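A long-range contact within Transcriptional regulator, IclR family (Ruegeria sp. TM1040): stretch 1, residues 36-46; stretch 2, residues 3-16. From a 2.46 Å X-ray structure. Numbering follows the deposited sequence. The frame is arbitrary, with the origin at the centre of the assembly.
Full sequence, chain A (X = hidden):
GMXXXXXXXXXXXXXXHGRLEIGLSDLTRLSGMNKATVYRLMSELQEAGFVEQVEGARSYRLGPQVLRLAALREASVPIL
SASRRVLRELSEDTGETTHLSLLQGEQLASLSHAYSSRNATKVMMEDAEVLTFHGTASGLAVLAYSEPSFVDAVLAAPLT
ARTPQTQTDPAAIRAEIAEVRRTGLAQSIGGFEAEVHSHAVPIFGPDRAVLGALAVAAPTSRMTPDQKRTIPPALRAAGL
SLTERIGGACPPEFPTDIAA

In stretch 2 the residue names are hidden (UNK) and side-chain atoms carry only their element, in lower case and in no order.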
# COMPACT_ATOMS: atom_id res chain seq x y z
N ALA A 36 22.42 21.50 -11.61
CA ALA A 36 22.65 20.61 -12.75
C ALA A 36 22.67 19.14 -12.32
O ALA A 36 22.13 18.30 -13.04
CB ALA A 36 23.95 20.97 -13.44
N THR A 37 23.27 18.83 -11.15
CA THR A 37 23.31 17.48 -10.60
C THR A 37 21.90 17.03 -10.27
O THR A 37 21.49 15.94 -10.68
CB THR A 37 24.23 17.40 -9.38
OG1 THR A 37 25.56 17.77 -9.75
CG2 THR A 37 24.25 16.00 -8.75
N VAL A 38 21.16 17.88 -9.52
CA VAL A 38 19.78 17.64 -9.08
C VAL A 38 18.90 17.41 -10.31
O VAL A 38 18.18 16.42 -10.34
CB VAL A 38 19.24 18.77 -8.15
CG1 VAL A 38 17.77 18.56 -7.80
CG2 VAL A 38 20.07 18.86 -6.86
N TYR A 39 19.02 18.26 -11.34
CA TYR A 39 18.25 18.15 -12.57
C TYR A 39 18.50 16.81 -13.28
O TYR A 39 17.55 16.17 -13.73
CB TYR A 39 18.55 19.31 -13.53
CG TYR A 39 17.68 19.26 -14.77
CD1 TYR A 39 16.32 19.58 -14.70
CD2 TYR A 39 18.19 18.84 -16.00
CE1 TYR A 39 15.50 19.49 -15.83
CE2 TYR A 39 17.37 18.76 -17.13
CZ TYR A 39 16.03 19.09 -17.04
OH TYR A 39 15.22 19.00 -18.15
N ARG A 40 19.78 16.40 -13.39
CA ARG A 40 20.23 15.17 -14.05
C ARG A 40 19.69 13.92 -13.36
O ARG A 40 19.23 12.99 -14.04
CB ARG A 40 21.76 15.12 -14.06
CG ARG A 40 22.36 14.84 -15.43
CD ARG A 40 23.89 14.78 -15.38
NE ARG A 40 24.53 16.09 -15.20
CZ ARG A 40 25.21 16.46 -14.12
NH1 ARG A 40 25.34 15.63 -13.09
NH2 ARG A 40 25.77 17.67 -14.06
N LEU A 41 19.75 13.90 -12.03
CA LEU A 41 19.30 12.81 -11.17
C LEU A 41 17.77 12.72 -11.17
O LEU A 41 17.23 11.61 -11.22
CB LEU A 41 19.84 13.00 -9.74
CG LEU A 41 21.36 12.86 -9.52
CD1 LEU A 41 21.73 13.12 -8.07
CD2 LEU A 41 21.86 11.49 -9.93
N MSE A 42 17.08 13.88 -11.11
CA MSE A 42 15.60 13.89 -11.10
C MSE A 42 15.04 13.46 -12.48
O MSE A 42 13.98 12.85 -12.52
CB MSE A 42 15.05 15.25 -10.68
CG MSE A 42 15.30 15.58 -9.21
SE MSE A 42 14.50 14.36 -7.95
CE MSE A 42 12.76 15.08 -8.04
N SER A 43 15.80 13.70 -13.57
CA SER A 43 15.45 13.29 -14.93
C SER A 43 15.51 11.77 -15.06
O SER A 43 14.62 11.17 -15.66
CB SER A 43 16.36 13.96 -15.95
OG SER A 43 15.98 15.32 -16.06
N GLU A 44 16.54 11.17 -14.45
CA GLU A 44 16.76 9.74 -14.41
C GLU A 44 15.66 9.06 -13.59
O GLU A 44 15.20 7.99 -13.97
CB GLU A 44 18.15 9.43 -13.85
CG GLU A 44 19.21 9.28 -14.91
CD GLU A 44 20.53 8.74 -14.41
OE1 GLU A 44 21.36 9.56 -13.96
OE2 GLU A 44 20.73 7.50 -14.46
N LEU A 45 15.22 9.70 -12.49
CA LEU A 45 14.14 9.18 -11.64
C LEU A 45 12.80 9.29 -12.37
O LEU A 45 11.96 8.41 -12.25
CB LEU A 45 14.10 9.90 -10.30
CG LEU A 45 15.24 9.57 -9.33
CD1 LEU A 45 15.40 10.64 -8.28
CD2 LEU A 45 15.05 8.18 -8.67
N GLN A 46 12.65 10.34 -13.19
CA GLN A 46 11.48 10.59 -14.03
C GLN A 46 11.32 9.51 -15.12
O GLN A 46 10.22 9.00 -15.32
CB GLN A 46 11.57 11.98 -14.65
CG GLN A 46 10.26 12.56 -15.12
CD GLN A 46 10.43 13.91 -15.77
OE1 GLN A 46 11.47 14.58 -15.67
NE2 GLN A 46 9.38 14.34 -16.45
N UNK A 3 27.73 7.42 -3.70
CA UNK A 3 27.66 7.23 -5.14
C UNK A 3 26.43 7.89 -5.74
O UNK A 3 25.55 8.35 -5.00
N UNK A 4 26.34 7.90 -7.08
CA UNK A 4 25.26 8.54 -7.85
C UNK A 4 23.88 7.90 -7.59
O UNK A 4 22.89 8.63 -7.56
c UNK A 4 25.58 8.64 -9.36
c UNK A 4 25.97 10.03 -9.75
o UNK A 4 26.65 7.78 -9.72
N UNK A 5 23.81 6.56 -7.34
CA UNK A 5 22.54 5.89 -7.05
C UNK A 5 22.03 6.37 -5.67
O UNK A 5 20.88 6.78 -5.56
c UNK A 5 22.90 3.93 -8.60
c UNK A 5 21.34 3.67 -6.66
c UNK A 5 22.61 4.35 -7.17
N UNK A 6 22.93 6.38 -4.66
CA UNK A 6 22.70 6.85 -3.29
C UNK A 6 22.25 8.32 -3.27
O UNK A 6 21.35 8.67 -2.52
o UNK A 6 24.20 5.36 -2.06
c UNK A 6 23.97 6.70 -2.46
N UNK A 7 22.91 9.18 -4.09
CA UNK A 7 22.62 10.60 -4.22
C UNK A 7 21.21 10.84 -4.73
O UNK A 7 20.47 11.65 -4.16
c UNK A 7 25.97 12.23 -5.41
c UNK A 7 25.90 13.57 -6.06
c UNK A 7 23.62 11.28 -5.17
c UNK A 7 24.79 11.95 -4.46
n UNK A 7 27.09 13.83 -6.91
N UNK A 8 20.82 10.08 -5.79
CA UNK A 8 19.50 10.16 -6.40
C UNK A 8 18.41 9.77 -5.41
O UNK A 8 17.41 10.47 -5.29
c UNK A 8 19.45 9.26 -7.62
N UNK A 9 18.64 8.67 -4.67
CA UNK A 9 17.65 8.18 -3.72
C UNK A 9 17.52 9.08 -2.49
O UNK A 9 16.42 9.15 -1.94
c UNK A 9 16.52 5.66 -5.18
c UNK A 9 18.49 4.41 -4.10
c UNK A 9 17.94 6.72 -3.33
c UNK A 9 17.93 5.74 -4.50
N UNK A 10 18.57 9.84 -2.13
CA UNK A 10 18.55 10.80 -1.02
C UNK A 10 17.57 11.94 -1.35
O UNK A 10 16.90 12.43 -0.44
c UNK A 10 20.01 12.38 0.32
c UNK A 10 19.96 11.34 -0.76
o UNK A 10 20.81 10.26 -0.39
N UNK A 11 17.47 12.33 -2.64
CA UNK A 11 16.58 13.40 -3.09
C UNK A 11 15.12 13.08 -2.77
O UNK A 11 14.37 13.99 -2.41
c UNK A 11 18.10 14.33 -5.03
c UNK A 11 16.76 13.69 -4.60
c UNK A 11 18.22 14.37 -6.55
c UNK A 11 18.24 15.74 -4.48
N UNK A 12 14.74 11.78 -2.84
CA UNK A 12 13.39 11.29 -2.57
C UNK A 12 12.99 11.44 -1.10
O UNK A 12 11.80 11.54 -0.81
c UNK A 12 13.24 9.81 -2.99
c UNK A 12 13.22 8.01 -4.66
c UNK A 12 13.41 9.47 -4.44
c UNK A 12 12.45 10.25 -5.32
N UNK A 13 13.99 11.43 -0.19
CA UNK A 13 13.77 11.53 1.26
C UNK A 13 13.21 12.91 1.67
O UNK A 13 12.59 13.01 2.74
o UNK A 13 16.00 12.29 2.00
c UNK A 13 15.72 9.89 1.66
c UNK A 13 15.06 11.20 2.07
N UNK A 14 13.41 13.94 0.84
CA UNK A 14 12.96 15.30 1.13
C UNK A 14 11.44 15.46 0.95
O UNK A 14 10.87 16.40 1.50
c UNK A 14 16.16 15.85 -0.30
c UNK A 14 17.01 16.59 2.23
c UNK A 14 15.66 16.65 1.89
c UNK A 14 17.52 15.81 0.02
c UNK A 14 15.22 16.29 0.62
o UNK A 14 19.27 16.14 1.64
c UNK A 14 17.94 16.17 1.29
c UNK A 14 13.75 16.31 0.28
N UNK A 15 10.80 14.54 0.21
CA UNK A 15 9.36 14.50 0.04
C UNK A 15 8.74 13.92 1.29
O UNK A 15 9.24 12.92 1.81
c UNK A 15 9.28 14.28 -2.50
c UNK A 15 8.98 13.64 -1.18
c UNK A 15 8.39 15.19 -3.06
c UNK A 15 10.71 14.56 -4.43
c UNK A 15 10.44 13.97 -3.20
c UNK A 15 9.83 15.48 -4.96
c UNK A 15 8.67 15.79 -4.29
N UNK A 16 7.67 14.54 1.79
CA UNK A 16 6.91 14.08 2.96
C UNK A 16 5.48 14.61 2.82
O UNK A 16 5.23 15.41 1.92
c UNK A 16 7.59 14.51 4.30
n UNK A 16 9.10 16.39 4.45
o UNK A 16 6.92 16.77 4.66
c UNK A 16 7.84 15.98 4.46

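Position 3 has no side-chain atoms beyond CA, which makes it Gly3; it occupies the N-cap position of the helix that follows. At position 4 one carbon carries an oxygen and a carbon, the threonine pattern. This is Thr4, whose backbone O lies 3.9 Å from Leu41 CD2. Position 5 has three carbons, forked at the first, and points away from stretch 1: Val5. Position 6, a carbon then an oxygen, is out of reach and is Ser6.

Position 7 carries four carbons in a row ending in nitrogen, an unbranched chain that identifies Lys7. Lys7 CB lies 3.9 Å from Leu41 CD1, and at the far end of the chain Lys7 CE and NZ each come to 4.0 Å from Thr37 CG2. Position 8 has a single carbon, 4.0 Å from Leu41 CD2, and is Ala8. So small a side chain permits close approach, with Ala8 CA only 5.5 Å from Leu41 CA and Ala8 O 3.6 Å from Leu45 CD1.

Position 9 holds four carbons forked at the second, with CB directed away from stretch 1; it is Leu9. At position 10 one carbon bears an oxygen and a carbon, and the oxygen is 2.7 Å from O of Ser6. This is Thr10, its OG1 donating a hydrogen bond to that carbonyl one turn earlier. Position 11 again shows four carbons forked at the second, now directed toward stretch 1 and packed against Val38, Leu41 and Met42. As Leu11, it places CD1 3.8 Å from Leu41 CB and 4.0 Å from Met42 SE. The same fork at position 12 starts sideways, but its end comes nearer: Leu12 CD2 is 4.2 Å from Leu45 CD1.

Position 13, one carbon with an oxygen and a carbon, is Thr13, and its OG1 donates to Thr10 O at 2.6 Å. Position 14 has a carbon and a six-carbon ring bearing oxygen: Tyr14, out of reach. The ring at position 15 lacks oxygen, so this is Phe15; Met42 CE meets its edge, 4.2 Å from CE2. Position 16 has two carbons, the second carrying oxygen and nitrogen. The pattern alone could fit aspartate were the elements not distinguished; the nitrogen makes it Asn16, far from stretch 1.

The helices cross almost perpendicularly, at -84°, with axes 9.6 Å apart at closest approach. Leu41 is the knob, seated among Thr4, Lys7, Ala8 and Leu11, while Met42 and Leu45 extend the apolar packing. No hydrogen bond spans the stretches; the 494 Å² buried rests on side-chain fit.

Stretch 2, residues 3-16: GTVSKALTLLTYFN
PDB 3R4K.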